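Local coordinates for protein HTH-type transcriptional regulator cbl (Escherichia coli K12, PDB 2FYI) that regulates transcription as a LysR-type DNA-binding factor, possibly as an accessory regulator of the cys regulon, and is represented here by its cofactor-binding domain, at residues 90-95 against 150-155; 114-119 against 141-146. All blocks are in the same frame, centred on the assembly; numbering follows the deposited sequence.

Contact 1. Residues 90-95 against 150-155; sequences SLLVPH and VIKTYV
L92 and V155 carry this strand-on-helix contact, each pointing from its own backbone toward the other segment. In L92 the CB points toward the helix, and chi1 of -176° carries CG on, anti to the backbone N and beside the carbonyl carbon, so that the CD2 branch meets K152. L92 CD2 lies 3.8 Å from K152 CG, the two side chains crossing at about a right angle. From the helix, V155 also has CG1 anti to its backbone N (chi1 166°). That methyl reaches the strand backbone, where V155 CG1 lies 3.6 Å from L92 O. P94 meets the same methyl obliquely, its CD 4.0 Å from V155 CG1. V155 CG1 is 4.4 Å from L92 CG, so leucine, valine and proline form a small apolar patch. K152 offers its CG; beyond it the chain runs out extended and away, and NZ hydrogen-bonds to the carbonyl O of S168. The axes of strand 90-94 and helix 150-155 approach to 9.0 Å at 34°. Helix 148-157 thus lies on the sheet, with V155 also touching I116 of strand 115-118, while L92 packs on L177 of strand 177-180.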
loop_
_atom_site.group_PDB
_atom_site.type_symbol
_atom_site.label_atom_id
_atom_site.label_comp_id
_atom_site.label_asym_id
_atom_site.label_seq_id
_atom_site.Cartn_x
_atom_site.Cartn_y
_atom_site.Cartn_z
ATOM N N SER A 90 12.997 12.193 -2.697
ATOM C CA SER A 90 14.397 12.070 -2.417
ATOM C C SER A 90 14.921 10.656 -2.724
ATOM O O SER A 90 14.167 9.764 -3.114
ATOM C CB SER A 90 14.754 12.618 -1.035
ATOM O OG SER A 90 14.290 11.791 0.003
ATOM N N LEU A 91 16.232 10.474 -2.629
ATOM C CA LEU A 91 16.839 9.244 -3.122
ATOM C C LEU A 91 17.190 8.399 -1.925
ATOM O O LEU A 91 17.881 8.859 -1.020
ATOM C CB LEU A 91 18.073 9.565 -3.975
ATOM C CG LEU A 91 18.742 8.392 -4.698
ATOM C CD1 LEU A 91 17.768 7.713 -5.603
ATOM C CD2 LEU A 91 19.915 8.841 -5.505
ATOM N N LEU A 92 16.682 7.173 -1.894
ATOM C CA LEU A 92 16.935 6.267 -0.754
ATOM C C LEU A 92 17.941 5.162 -1.107
ATOM O O LEU A 92 17.701 4.361 -1.995
ATOM C CB LEU A 92 15.616 5.660 -0.269
ATOM C CG LEU A 92 15.615 4.752 0.965
ATOM C CD1 LEU A 92 16.022 5.526 2.179
ATOM C CD2 LEU A 92 14.241 4.120 1.183
ATOM N N VAL A 93 19.075 5.122 -0.434
ATOM C CA VAL A 93 20.117 4.151 -0.807
ATOM C C VAL A 93 20.728 3.474 0.399
ATOM O O VAL A 93 20.677 4.012 1.489
ATOM C CB VAL A 93 21.289 4.802 -1.556
ATOM C CG1 VAL A 93 20.795 5.415 -2.836
ATOM C CG2 VAL A 93 21.972 5.840 -0.695
ATOM N N PRO A 94 21.293 2.276 0.228
ATOM C CA PRO A 94 21.977 1.638 1.355
ATOM C C PRO A 94 23.182 2.430 1.856
ATOM O O PRO A 94 23.785 3.187 1.100
ATOM C CB PRO A 94 22.428 0.296 0.780
ATOM C CG PRO A 94 21.608 0.088 -0.424
ATOM C CD PRO A 94 21.289 1.422 -0.970
ATOM N N HIS A 95 23.525 2.231 3.127
ATOM C CA HIS A 95 24.581 3.009 3.794
ATOM C C HIS A 95 25.887 3.122 3.005
ATOM O O HIS A 95 26.534 4.179 3.021
ATOM C CB HIS A 95 24.882 2.492 5.218
ATOM C CG HIS A 95 24.170 3.241 6.309
ATOM N ND1 HIS A 95 23.854 4.581 6.216
ATOM C CD2 HIS A 95 23.739 2.842 7.532
ATOM C CE1 HIS A 95 23.238 4.968 7.320
ATOM N NE2 HIS A 95 23.153 3.931 8.134
ATOM N N VAL A 150 6.918 -0.683 0.529
ATOM C CA VAL A 150 7.449 -1.644 -0.406
ATOM C C VAL A 150 8.822 -1.144 -0.914
ATOM O O VAL A 150 9.828 -1.870 -0.835
ATOM C CB VAL A 150 6.458 -1.912 -1.530
ATOM C CG1 VAL A 150 7.086 -2.772 -2.617
ATOM C CG2 VAL A 150 5.278 -2.595 -0.979
ATOM N N ILE A 151 8.886 0.097 -1.379
ATOM C CA ILE A 151 10.165 0.633 -1.782
ATOM C C ILE A 151 11.220 0.446 -0.712
ATOM O O ILE A 151 12.334 0.008 -1.018
ATOM C CB ILE A 151 10.090 2.098 -2.177
ATOM C CG1 ILE A 151 9.063 2.281 -3.296
ATOM C CG2 ILE A 151 11.417 2.574 -2.705
ATOM C CD1 ILE A 151 8.759 3.726 -3.659
ATOM N N LYS A 152 10.916 0.750 0.545
ATOM C CA LYS A 152 11.953 0.559 1.591
ATOM C C LYS A 152 12.464 -0.885 1.654
ATOM O O LYS A 152 13.669 -1.123 1.731
ATOM C CB LYS A 152 11.491 0.994 2.977
ATOM C CG LYS A 152 11.417 2.483 3.134
ATOM C CD LYS A 152 10.335 2.842 4.151
ATOM C CE LYS A 152 10.149 4.354 4.340
ATOM N NZ LYS A 152 8.966 4.584 5.276
ATOM N N THR A 153 11.547 -1.846 1.596
ATOM C CA THR A 153 11.922 -3.239 1.712
ATOM C C THR A 153 12.899 -3.639 0.614
ATOM O O THR A 153 13.878 -4.336 0.890
ATOM C CB THR A 153 10.676 -4.110 1.704
ATOM O OG1 THR A 153 9.869 -3.733 2.826
ATOM C CG2 THR A 153 10.985 -5.593 1.770
ATOM N N TYR A 154 12.666 -3.193 -0.625
ATOM C CA TYR A 154 13.471 -3.714 -1.724
ATOM C C TYR A 154 14.813 -3.003 -1.841
ATOM O O TYR A 154 15.787 -3.581 -2.364
ATOM C CB TYR A 154 12.654 -3.855 -3.037
ATOM C CG TYR A 154 11.805 -5.050 -2.870
ATOM C CD1 TYR A 154 10.518 -4.948 -2.344
ATOM C CD2 TYR A 154 12.333 -6.298 -3.062
ATOM C CE1 TYR A 154 9.751 -6.095 -2.099
ATOM C CE2 TYR A 154 11.592 -7.445 -2.800
ATOM C CZ TYR A 154 10.305 -7.345 -2.326
ATOM O OH TYR A 154 9.591 -8.513 -2.057
ATOM N N VAL A 155 14.883 -1.773 -1.332
ATOM C CA VAL A 155 16.158 -1.072 -1.323
ATOM C C VAL A 155 17.020 -1.751 -0.275
ATOM O O VAL A 155 18.199 -2.046 -0.490
ATOM C CB VAL A 155 15.990 0.418 -0.980
ATOM C CG1 VAL A 155 17.330 1.046 -0.637
ATOM C CG2 VAL A 155 15.252 1.179 -2.112
#

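Contact 2. Residues 114-119 against 141-146; sequences PLITYR and IVLSAQ
On one face of this parallel strand pair, I116 fits its CG2 methyl, anti to the backbone N, into the hollow between L143 CB, at 3.7 Å, and L143 CD2. V142 CG1, held in the crowded position between its backbone N and carbonyl carbon, fits over L115 O at 3.5 Å, beside I116 CG1. P114 CB continues that apolar row onto V142. On the other face the end of I141 reaches along the strand direction to T117, crossing it obliquely, with I141 CD1 3.7 Å from T117 CG2. A145 CB lies against T117 O at 3.6 Å. A beta bulge after L115 slips the register by one: L115 O takes V142 N at 2.8 Å and, weakly, L143 N. Regular bonding follows, T117 N to L143 O, A145 N to T117 O and R119 N to A145 O. Beyond the strand end, Q146 NE2 sits over one face of the R119 guanidinium, displaced toward the rim; all these nitrogens are donors, so this is contact and not a hydrogen bond. A water bridges R119 NE, weakly, and S144 OG, while R119 NH1 makes a salt bridge to E54 of the second subunit. An alanine in place of R119 would remove the guanidinium beneath the Q146 amide and would probably lose the water bridge and the intersubunit link. Joined through helix 125-134, the strands form a beta-alpha-beta crossover, as expected for the periplasmic-binding-protein-like fold of LysR cofactor-binding domains.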
loop_
_atom_site.group_PDB
_atom_site.type_symbol
_atom_site.label_atom_id
_atom_site.label_comp_id
_atom_site.label_asym_id
_atom_site.label_seq_id
_atom_site.Cartn_x
_atom_site.Cartn_y
_atom_site.Cartn_z
ATOM N N PRO A 114 19.400 0.419 -11.134
ATOM C CA PRO A 114 18.022 -0.098 -11.037
ATOM C C PRO A 114 17.129 0.785 -10.143
ATOM O O PRO A 114 17.479 1.004 -9.012
ATOM C CB PRO A 114 18.233 -1.494 -10.400
ATOM C CG PRO A 114 19.617 -1.862 -10.771
ATOM C CD PRO A 114 20.395 -0.582 -10.713
ATOM N N LEU A 115 16.009 1.303 -10.629
ATOM C CA LEU A 115 15.158 2.121 -9.756
ATOM C C LEU A 115 14.002 1.370 -9.162
ATOM O O LEU A 115 13.398 0.490 -9.810
ATOM C CB LEU A 115 14.543 3.271 -10.483
ATOM C CG LEU A 115 15.595 4.286 -10.838
ATOM C CD1 LEU A 115 14.901 5.573 -11.332
ATOM C CD2 LEU A 115 16.496 4.530 -9.620
ATOM N N ILE A 116 13.675 1.744 -7.929
ATOM C CA ILE A 116 12.512 1.228 -7.268
ATOM C C ILE A 116 11.701 2.440 -6.930
ATOM O O ILE A 116 12.091 3.253 -6.106
ATOM C CB ILE A 116 12.873 0.496 -5.997
ATOM C CG1 ILE A 116 13.935 -0.543 -6.277
ATOM C CG2 ILE A 116 11.647 -0.168 -5.381
ATOM C CD1 ILE A 116 14.487 -1.063 -5.016
ATOM N N THR A 117 10.569 2.586 -7.590
ATOM C CA THR A 117 9.797 3.797 -7.416
ATOM C C THR A 117 8.318 3.585 -7.672
ATOM O O THR A 117 7.895 2.462 -7.958
ATOM C CB THR A 117 10.339 4.936 -8.258
ATOM O OG1 THR A 117 9.896 6.158 -7.683
ATOM C CG2 THR A 117 9.850 4.849 -9.663
ATOM N N TYR A 118 7.542 4.657 -7.541
ATOM C CA TYR A 118 6.091 4.567 -7.679
ATOM C C TYR A 118 5.683 4.230 -9.095
ATOM O O TYR A 118 6.350 4.588 -10.040
ATOM C CB TYR A 118 5.426 5.877 -7.253
ATOM C CG TYR A 118 5.849 6.300 -5.879
ATOM C CD1 TYR A 118 6.689 7.399 -5.708
ATOM C CD2 TYR A 118 5.455 5.576 -4.760
ATOM C CE1 TYR A 118 7.112 7.785 -4.456
ATOM C CE2 TYR A 118 5.867 5.950 -3.510
ATOM C CZ TYR A 118 6.707 7.060 -3.365
ATOM O OH TYR A 118 7.134 7.464 -2.120
ATOM N N ARG A 119 4.569 3.545 -9.240
ATOM C CA ARG A 119 4.056 3.254 -10.546
ATOM C C ARG A 119 3.504 4.542 -11.193
ATOM O O ARG A 119 3.247 5.506 -10.510
ATOM C CB ARG A 119 2.955 2.232 -10.391
ATOM C CG ARG A 119 1.625 2.844 -10.605
ATOM C CD ARG A 119 0.520 2.088 -9.959
ATOM N NE ARG A 119 0.418 0.701 -10.385
ATOM C CZ ARG A 119 -0.699 0.010 -10.244
ATOM N NH1 ARG A 119 -1.759 0.623 -9.736
ATOM N NH2 ARG A 119 -0.767 -1.261 -10.603
ATOM N N ILE A 141 13.025 0.958 -14.333
ATOM C CA ILE A 141 12.163 0.603 -13.236
ATOM C C ILE A 141 12.269 -0.895 -12.990
ATOM O O ILE A 141 11.802 -1.712 -13.792
ATOM C CB ILE A 141 10.749 0.900 -13.568
ATOM C CG1 ILE A 141 10.613 2.364 -14.009
ATOM C CG2 ILE A 141 9.906 0.544 -12.396
ATOM C CD1 ILE A 141 10.774 3.354 -12.927
ATOM N N VAL A 142 12.883 -1.275 -11.881
ATOM C CA VAL A 142 13.034 -2.679 -11.608
ATOM C C VAL A 142 11.921 -3.118 -10.650
ATOM O O VAL A 142 11.639 -4.301 -10.521
ATOM C CB VAL A 142 14.424 -2.949 -11.035
ATOM C CG1 VAL A 142 14.397 -2.802 -9.547
ATOM C CG2 VAL A 142 14.856 -4.307 -11.387
ATOM N N LEU A 143 11.304 -2.163 -9.971
ATOM C CA LEU A 143 10.131 -2.447 -9.185
ATOM C C LEU A 143 9.232 -1.243 -9.194
ATOM O O LEU A 143 9.660 -0.139 -8.879
ATOM C CB LEU A 143 10.477 -2.824 -7.741
ATOM C CG LEU A 143 9.319 -3.207 -6.787
ATOM C CD1 LEU A 143 9.836 -3.938 -5.590
ATOM C CD2 LEU A 143 8.516 -2.021 -6.309
ATOM N N SER A 144 7.972 -1.447 -9.559
ATOM C CA SER A 144 7.060 -0.322 -9.595
ATOM C C SER A 144 6.054 -0.526 -8.474
ATOM O O SER A 144 5.404 -1.562 -8.383
ATOM C CB SER A 144 6.415 -0.160 -10.964
ATOM O OG SER A 144 5.168 -0.792 -10.989
ATOM N N ALA A 145 5.983 0.469 -7.597
ATOM C CA ALA A 145 5.370 0.321 -6.291
ATOM C C ALA A 145 4.075 1.129 -6.175
ATOM O O ALA A 145 3.912 2.168 -6.807
ATOM C CB ALA A 145 6.368 0.752 -5.209
ATOM N N GLN A 146 3.157 0.636 -5.363
ATOM C CA GLN A 146 2.010 1.414 -4.968
ATOM C C GLN A 146 2.244 2.257 -3.727
ATOM O O GLN A 146 1.418 3.098 -3.426
ATOM C CB GLN A 146 0.811 0.529 -4.753
ATOM C CG GLN A 146 -0.069 0.571 -5.908
ATOM C CD GLN A 146 -0.757 -0.733 -6.143
ATOM O OE1 GLN A 146 -1.279 -1.372 -5.213
ATOM N NE2 GLN A 146 -0.771 -1.157 -7.405
HETATM O O HOH W 1 2.451 -0.822 -10.009
#

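Overall arrangement
Both contacts reach the same sheet and meet through helix 148-157, which directly follows strand 141-145. I151 of contact 1 packs on A145 and Y118 of contact 2, and Y154 CD1 comes within 3.5 Å of L143 CD1; the two centres are about 11 Å apart. Contact 1 is the buried one, helix laid on strand and held by apolar side chains. Contact 2 lies within the sheet itself, held chiefly by backbone hydrogen bonds; its middle is buried, while its ends are partly exposed, apolar at P114 and I141 and polar at R119, S144 and Q146. Both reach the second subunit: Y154 bonds to A25 there, whereas L143 and S144 pair with a strand of that chain.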